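L-Ala-D/L-Glu epimerase, a muconate lactonizing enzyme (Klebsiella pneumoniae subsp. pneumoniae MGH 78578, PDB 3FCP) is a magnesium-binding enzyme of the mandelate racemase and muconate lactonizing enzyme family, built on an enolase-type barrel. Local coordinates at residues 270-275 against 297-302; 336-341 against 365-370. All blocks are in the same frame, centred on the assembly; numbering follows the deposited sequence.

Contact 1: 270-275 against 297-302; sequences AYALKI and GLYGGT
Tyr271 and Leu273 join backbones with Gly297, Tyr299 and Gly301 as two neighbouring parallel strands. Tyr271 N donates to Gly297 O at 3.0 Å, tilted 29° from the carbonyl plane. Leu273 N donates to Tyr299 O, nearly along the C=O axis. In return, Tyr299 N gives a weak bond to Tyr271 O. Gly301 N reaches Leu273 O at a short 2.6 Å and continues the ladder. Ala270 CA adds a CA-H...O contact of 3.2 Å to Gly297 O.

The apolar contacts are split between two faces. On one, Ala272 CB lies at the edge of the Tyr299 ring, in its plane, 3.9 Å from CD2 of Tyr299. The hydroxyl of this ring bonds Glu327. On the other, Leu273 and Leu298 cross obliquely, with Leu273 CD1 4.1 Å from Leu298 CD2.

The polar side-chain contacts between the segments are at the C-terminal ends, at Lys274 and Thr302. Lys274 CG passes 3.6 Å from Gly301 C. There is no side chain on Gly301 to block it. The lysine chain is extended beyond CG. Lys274 NZ gives a weak bond of 3.0 Å to Thr302 O. NZ also bonds Asp250, a magnesium ligand, so Lys274 belongs to the second shell of the metal site. A water accepts from Ile275 N and donates to Gly301 O, joining the segments once more.

The strands belong to the barrel of the enolase-type domain. They are linked by a beta-alpha-beta crossover through helix 283-294. Tyr271, Leu273 and Leu298 pack on that helix, and Leu273 also touches helix 307-317. Ala270, Ala272 and Tyr299 are on the opposite face and meet Leu248 of strand 246-249, the next strand in the sheet.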
loop_
_atom_site.group_PDB
_atom_site.type_symbol
_atom_site.label_atom_id
_atom_site.label_comp_id
_atom_site.label_asym_id
_atom_site.label_seq_id
_atom_site.Cartn_x
_atom_site.Cartn_y
_atom_site.Cartn_z
ATOM N N ALA A 270 16.020 16.645 -1.786
ATOM C CA ALA A 270 15.871 18.084 -1.611
ATOM C C ALA A 270 15.048 18.731 -2.714
ATOM O O ALA A 270 14.832 18.136 -3.777
ATOM C CB ALA A 270 17.256 18.742 -1.539
ATOM N N TYR A 271 14.582 19.949 -2.442
ATOM C CA TYR A 271 13.806 20.723 -3.407
ATOM C C TYR A 271 14.568 21.972 -3.852
ATOM O O TYR A 271 15.188 22.673 -3.037
ATOM C CB TYR A 271 12.466 21.194 -2.818
ATOM C CG TYR A 271 11.413 20.134 -2.575
ATOM C CD1 TYR A 271 11.500 18.868 -3.160
ATOM C CD2 TYR A 271 10.285 20.424 -1.801
ATOM C CE1 TYR A 271 10.495 17.925 -2.988
ATOM C CE2 TYR A 271 9.270 19.487 -1.624
ATOM C CZ TYR A 271 9.382 18.240 -2.220
ATOM O OH TYR A 271 8.388 17.311 -2.044
ATOM N N ALA A 272 14.514 22.250 -5.150
ATOM C CA ALA A 272 15.152 23.442 -5.698
ATOM C C ALA A 272 14.123 24.564 -5.610
ATOM O O ALA A 272 13.273 24.697 -6.488
ATOM C CB ALA A 272 15.555 23.214 -7.163
ATOM N N LEU A 273 14.184 25.356 -4.546
ATOM C CA LEU A 273 13.254 26.469 -4.379
ATOM C C LEU A 273 13.579 27.562 -5.401
ATOM O O LEU A 273 14.749 27.877 -5.630
ATOM C CB LEU A 273 13.371 27.063 -2.970
ATOM C CG LEU A 273 13.246 26.142 -1.755
ATOM C CD1 LEU A 273 13.533 26.930 -0.478
ATOM C CD2 LEU A 273 11.850 25.543 -1.714
ATOM N N LYS A 274 12.549 28.120 -6.032
ATOM C CA LYS A 274 12.730 29.209 -6.993
ATOM C C LYS A 274 11.539 30.146 -6.852
ATOM O O LYS A 274 10.394 29.703 -6.901
ATOM C CB LYS A 274 12.811 28.674 -8.430
ATOM C CG LYS A 274 14.050 27.809 -8.702
ATOM C CD LYS A 274 14.165 27.426 -10.168
ATOM C CE LYS A 274 15.411 26.560 -10.415
ATOM N NZ LYS A 274 15.556 26.221 -11.847
ATOM N N ILE A 275 11.794 31.440 -6.680
ATOM C CA ILE A 275 10.677 32.360 -6.511
ATOM C C ILE A 275 9.762 32.384 -7.731
ATOM O O ILE A 275 8.540 32.511 -7.585
ATOM C CB ILE A 275 11.154 33.807 -6.154
ATOM C CG1 ILE A 275 11.922 34.442 -7.312
ATOM C CG2 ILE A 275 12.025 33.769 -4.901
ATOM C CD1 ILE A 275 12.313 35.909 -7.029
ATOM N N GLY A 297 15.333 18.436 2.239
ATOM C CA GLY A 297 16.314 19.513 2.245
ATOM C C GLY A 297 16.014 20.669 1.303
ATOM O O GLY A 297 15.196 20.539 0.384
ATOM N N LEU A 298 16.702 21.790 1.510
ATOM C CA LEU A 298 16.482 22.993 0.713
ATOM C C LEU A 298 17.689 23.467 -0.096
ATOM O O LEU A 298 18.841 23.326 0.330
ATOM C CB LEU A 298 16.001 24.128 1.627
ATOM C CG LEU A 298 14.801 23.813 2.534
ATOM C CD1 LEU A 298 14.489 25.016 3.429
ATOM C CD2 LEU A 298 13.594 23.457 1.690
ATOM N N TYR A 299 17.396 24.059 -1.252
ATOM C CA TYR A 299 18.389 24.586 -2.191
ATOM C C TYR A 299 17.830 25.883 -2.794
ATOM O O TYR A 299 16.651 25.938 -3.166
ATOM C CB TYR A 299 18.630 23.561 -3.310
ATOM C CG TYR A 299 19.582 23.973 -4.420
ATOM C CD1 TYR A 299 20.954 24.110 -4.185
ATOM C CD2 TYR A 299 19.125 24.110 -5.737
ATOM C CE1 TYR A 299 21.844 24.355 -5.233
ATOM C CE2 TYR A 299 20.005 24.355 -6.790
ATOM C CZ TYR A 299 21.363 24.466 -6.530
ATOM O OH TYR A 299 22.239 24.619 -7.579
ATOM N N GLY A 300 18.672 26.913 -2.881
ATOM C CA GLY A 300 18.252 28.191 -3.447
ATOM C C GLY A 300 18.435 28.221 -4.957
ATOM O O GLY A 300 19.536 28.486 -5.451
ATOM N N GLY A 301 17.355 27.965 -5.691
ATOM C CA GLY A 301 17.434 27.916 -7.141
ATOM C C GLY A 301 17.257 29.214 -7.904
ATOM O O GLY A 301 16.796 30.214 -7.354
ATOM N N THR A 302 17.607 29.181 -9.191
ATOM C CA THR A 302 17.512 30.357 -10.058
ATOM C C THR A 302 16.981 30.031 -11.440
ATOM O O THR A 302 16.998 28.875 -11.871
ATOM C CB THR A 302 18.906 31.023 -10.278
ATOM O OG1 THR A 302 18.740 32.329 -10.847
ATOM C CG2 THR A 302 19.769 30.174 -11.220
HETATM O O HOH W 1 14.741 31.926 -7.248
#

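Contact 2: 336-341 against 365-370; sequences DDIVSV and DKLHFY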
loop_
_atom_site.group_PDB
_atom_site.type_symbol
_atom_site.label_atom_id
_atom_site.label_comp_id
_atom_site.label_asym_id
_atom_site.label_seq_id
_atom_site.Cartn_x
_atom_site.Cartn_y
_atom_site.Cartn_z
ATOM N N ASP A 336 26.118 43.476 -18.540
ATOM C CA ASP A 336 25.496 44.684 -18.001
ATOM C C ASP A 336 24.122 44.320 -17.433
ATOM O O ASP A 336 23.550 43.294 -17.793
ATOM C CB ASP A 336 25.338 45.745 -19.100
ATOM C CG ASP A 336 25.383 47.171 -18.555
ATOM O OD1 ASP A 336 25.205 48.122 -19.349
ATOM O OD2 ASP A 336 25.602 47.350 -17.339
ATOM N N ASP A 337 23.600 45.160 -16.546
ATOM C CA ASP A 337 22.298 44.920 -15.929
ATOM C C ASP A 337 21.544 46.252 -15.903
ATOM O O ASP A 337 22.063 47.269 -16.364
ATOM C CB ASP A 337 22.486 44.407 -14.495
ATOM C CG ASP A 337 21.315 43.548 -14.011
ATOM O OD1 ASP A 337 20.156 43.804 -14.411
ATOM O OD2 ASP A 337 21.564 42.619 -13.215
ATOM N N ILE A 338 20.331 46.254 -15.357
ATOM C CA ILE A 338 19.550 47.481 -15.293
ATOM C C ILE A 338 19.509 48.125 -13.905
ATOM O O ILE A 338 18.651 48.966 -13.637
ATOM C CB ILE A 338 18.098 47.262 -15.819
ATOM C CG1 ILE A 338 17.504 45.965 -15.256
ATOM C CG2 ILE A 338 18.095 47.219 -17.344
ATOM C CD1 ILE A 338 17.161 46.025 -13.784
ATOM N N VAL A 339 20.432 47.734 -13.025
ATOM C CA VAL A 339 20.498 48.317 -11.684
ATOM C C VAL A 339 21.651 49.321 -11.617
ATOM O O VAL A 339 22.594 49.254 -12.406
ATOM C CB VAL A 339 20.714 47.242 -10.569
ATOM C CG1 VAL A 339 19.516 46.305 -10.506
ATOM C CG2 VAL A 339 22.003 46.453 -10.822
ATOM N N SER A 340 21.576 50.252 -10.676
ATOM C CA SER A 340 22.626 51.248 -10.534
ATOM C C SER A 340 23.879 50.629 -9.916
ATOM O O SER A 340 24.997 50.930 -10.340
ATOM C CB SER A 340 22.135 52.416 -9.673
ATOM O OG SER A 340 21.782 51.977 -8.378
ATOM N N VAL A 341 23.687 49.753 -8.931
ATOM C CA VAL A 341 24.800 49.092 -8.247
ATOM C C VAL A 341 24.573 47.577 -8.118
ATOM O O VAL A 341 23.588 47.132 -7.524
ATOM C CB VAL A 341 25.009 49.686 -6.838
ATOM C CG1 VAL A 341 26.164 48.980 -6.134
ATOM C CG2 VAL A 341 25.276 51.178 -6.941
ATOM N N ASP A 365 18.543 55.034 -17.089
ATOM C CA ASP A 365 19.245 55.182 -18.354
ATOM C C ASP A 365 19.479 53.812 -18.978
ATOM O O ASP A 365 19.254 53.623 -20.167
ATOM C CB ASP A 365 20.573 55.918 -18.155
ATOM C CG ASP A 365 20.376 57.386 -17.818
ATOM O OD1 ASP A 365 19.452 58.001 -18.395
ATOM O OD2 ASP A 365 21.144 57.925 -16.992
ATOM N N LYS A 366 19.926 52.855 -18.173
ATOM C CA LYS A 366 20.160 51.509 -18.679
ATOM C C LYS A 366 18.832 50.826 -19.008
ATOM O O LYS A 366 18.706 50.150 -20.029
ATOM C CB LYS A 366 20.938 50.682 -17.653
ATOM C CG LYS A 366 22.429 50.985 -17.610
ATOM C CD LYS A 366 23.151 50.005 -16.707
ATOM C CE LYS A 366 24.657 50.135 -16.825
ATOM N NZ LYS A 366 25.103 51.513 -16.508
ATOM N N LEU A 367 17.841 51.008 -18.143
ATOM C CA LEU A 367 16.536 50.401 -18.370
ATOM C C LEU A 367 16.043 50.735 -19.765
ATOM O O LEU A 367 15.685 49.846 -20.536
ATOM C CB LEU A 367 15.517 50.905 -17.347
ATOM C CG LEU A 367 14.088 50.383 -17.553
ATOM C CD1 LEU A 367 14.064 48.859 -17.431
ATOM C CD2 LEU A 367 13.163 51.021 -16.526
ATOM N N HIS A 368 16.031 52.024 -20.087
ATOM C CA HIS A 368 15.570 52.476 -21.390
ATOM C C HIS A 368 16.487 52.007 -22.516
ATOM O O HIS A 368 16.019 51.623 -23.583
ATOM C CB HIS A 368 15.443 54.005 -21.397
ATOM C CG HIS A 368 14.482 54.530 -20.372
ATOM N ND1 HIS A 368 13.189 54.064 -20.255
ATOM C CD2 HIS A 368 14.629 55.474 -19.412
ATOM C CE1 HIS A 368 12.580 54.698 -19.268
ATOM N NE2 HIS A 368 13.432 55.559 -18.739
ATOM N N PHE A 369 17.790 52.020 -22.275
ATOM C CA PHE A 369 18.737 51.590 -23.295
ATOM C C PHE A 369 18.502 50.135 -23.700
ATOM O O PHE A 369 18.486 49.813 -24.886
ATOM C CB PHE A 369 20.170 51.747 -22.785
ATOM C CG PHE A 369 21.219 51.436 -23.818
ATOM C CD1 PHE A 369 21.459 52.311 -24.875
ATOM C CD2 PHE A 369 21.962 50.259 -23.742
ATOM C CE1 PHE A 369 22.424 52.021 -25.844
ATOM C CE2 PHE A 369 22.928 49.958 -24.703
ATOM C CZ PHE A 369 23.160 50.843 -25.758
ATOM N N TYR A 370 18.312 49.259 -22.714
ATOM C CA TYR A 370 18.109 47.839 -22.992
ATOM C C TYR A 370 16.667 47.383 -23.221
ATOM O O TYR A 370 16.431 46.215 -23.528
ATOM C CB TYR A 370 18.744 47.001 -21.876
ATOM C CG TYR A 370 20.249 47.129 -21.811
ATOM C CD1 TYR A 370 21.048 46.714 -22.876
ATOM C CD2 TYR A 370 20.876 47.684 -20.694
ATOM C CE1 TYR A 370 22.439 46.849 -22.832
ATOM C CE2 TYR A 370 22.267 47.822 -20.641
ATOM C CZ TYR A 370 23.038 47.401 -21.714
ATOM O OH TYR A 370 24.409 47.521 -21.666
#
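Tyr370 and Asp336 make the tight polar end of this contact. Tyr370 OH donates to Asp336 OD1 at 2.5 Å, a short hydrogen bond. It uses the anti lone pair of OD1, the one away from the other carboxylate oxygen. OD1 lies at the edge of the ring, in its plane, and the carboxylate and ring planes stand 88° apart. CG of Asp336 is anti to the backbone N (chi1 -151°), which places CG on the helix side. Phe369 brings CD2 over the centre of the Tyr370 ring, 3.5 Å above its plane.

Lys366 packs closely with its methylenes. Lys366 CE is 3.0 Å from Asp336 OD2, and Lys366 CD is 3.0 Å from Asp337 O. That carbonyl is buried by the contact and has no polar partner in the model. Ile338 fills the apolar part with CG2, which lies 3.7 Å from Leu367 CA.

The contact brings a loop of the barrel domain against the C-terminal helix 364-370. Both also rest on the N-terminal antiparallel sheet of this two-domain enolase-type fold. Ile338, Leu367 and Tyr370 all touch Val15 of strand 7-17, and Ile338 also meets Ile37 of strand 33-42. Within the loop, Asp337 OD1 accepts from Ile338 N at 2.6 Å, while Asp337 OD2 accepts from Thr307 N.

The looser side lies at the end of the Lys366 chain. A bend at chi4 (58°) leaves Lys366 NZ 4.3 Å from Asp336 OD2. This is beyond a salt bridge, so the opposite charges probably attract only at a distance. Both residues are partly exposed here, whereas Ile338 and Leu367 are buried.

In the fold
The chain begins with the antiparallel sheet of strands 7-17, 33-42 and 47-53, then builds the barrel. Contact 1 comes first. It closes the loop that runs through helices 275-278 and 283-294, and it joins two adjacent barrel strands. The chain then passes through helix 307-317 and opens contact 2. That contact closes a loop holding the short strands 345-346 and 349-351. It joins a barrel-domain loop to the C-terminal helix, beside the N-terminal sheet. The two contacts neither nest nor cross. The centres of contact 1 and contact 2 are 28 Å apart. Helix 307-317 lies between them in the chain and touches both, meeting contact 2 at Val308. Contact 1 lies deep in the chain, contact 2 farther out.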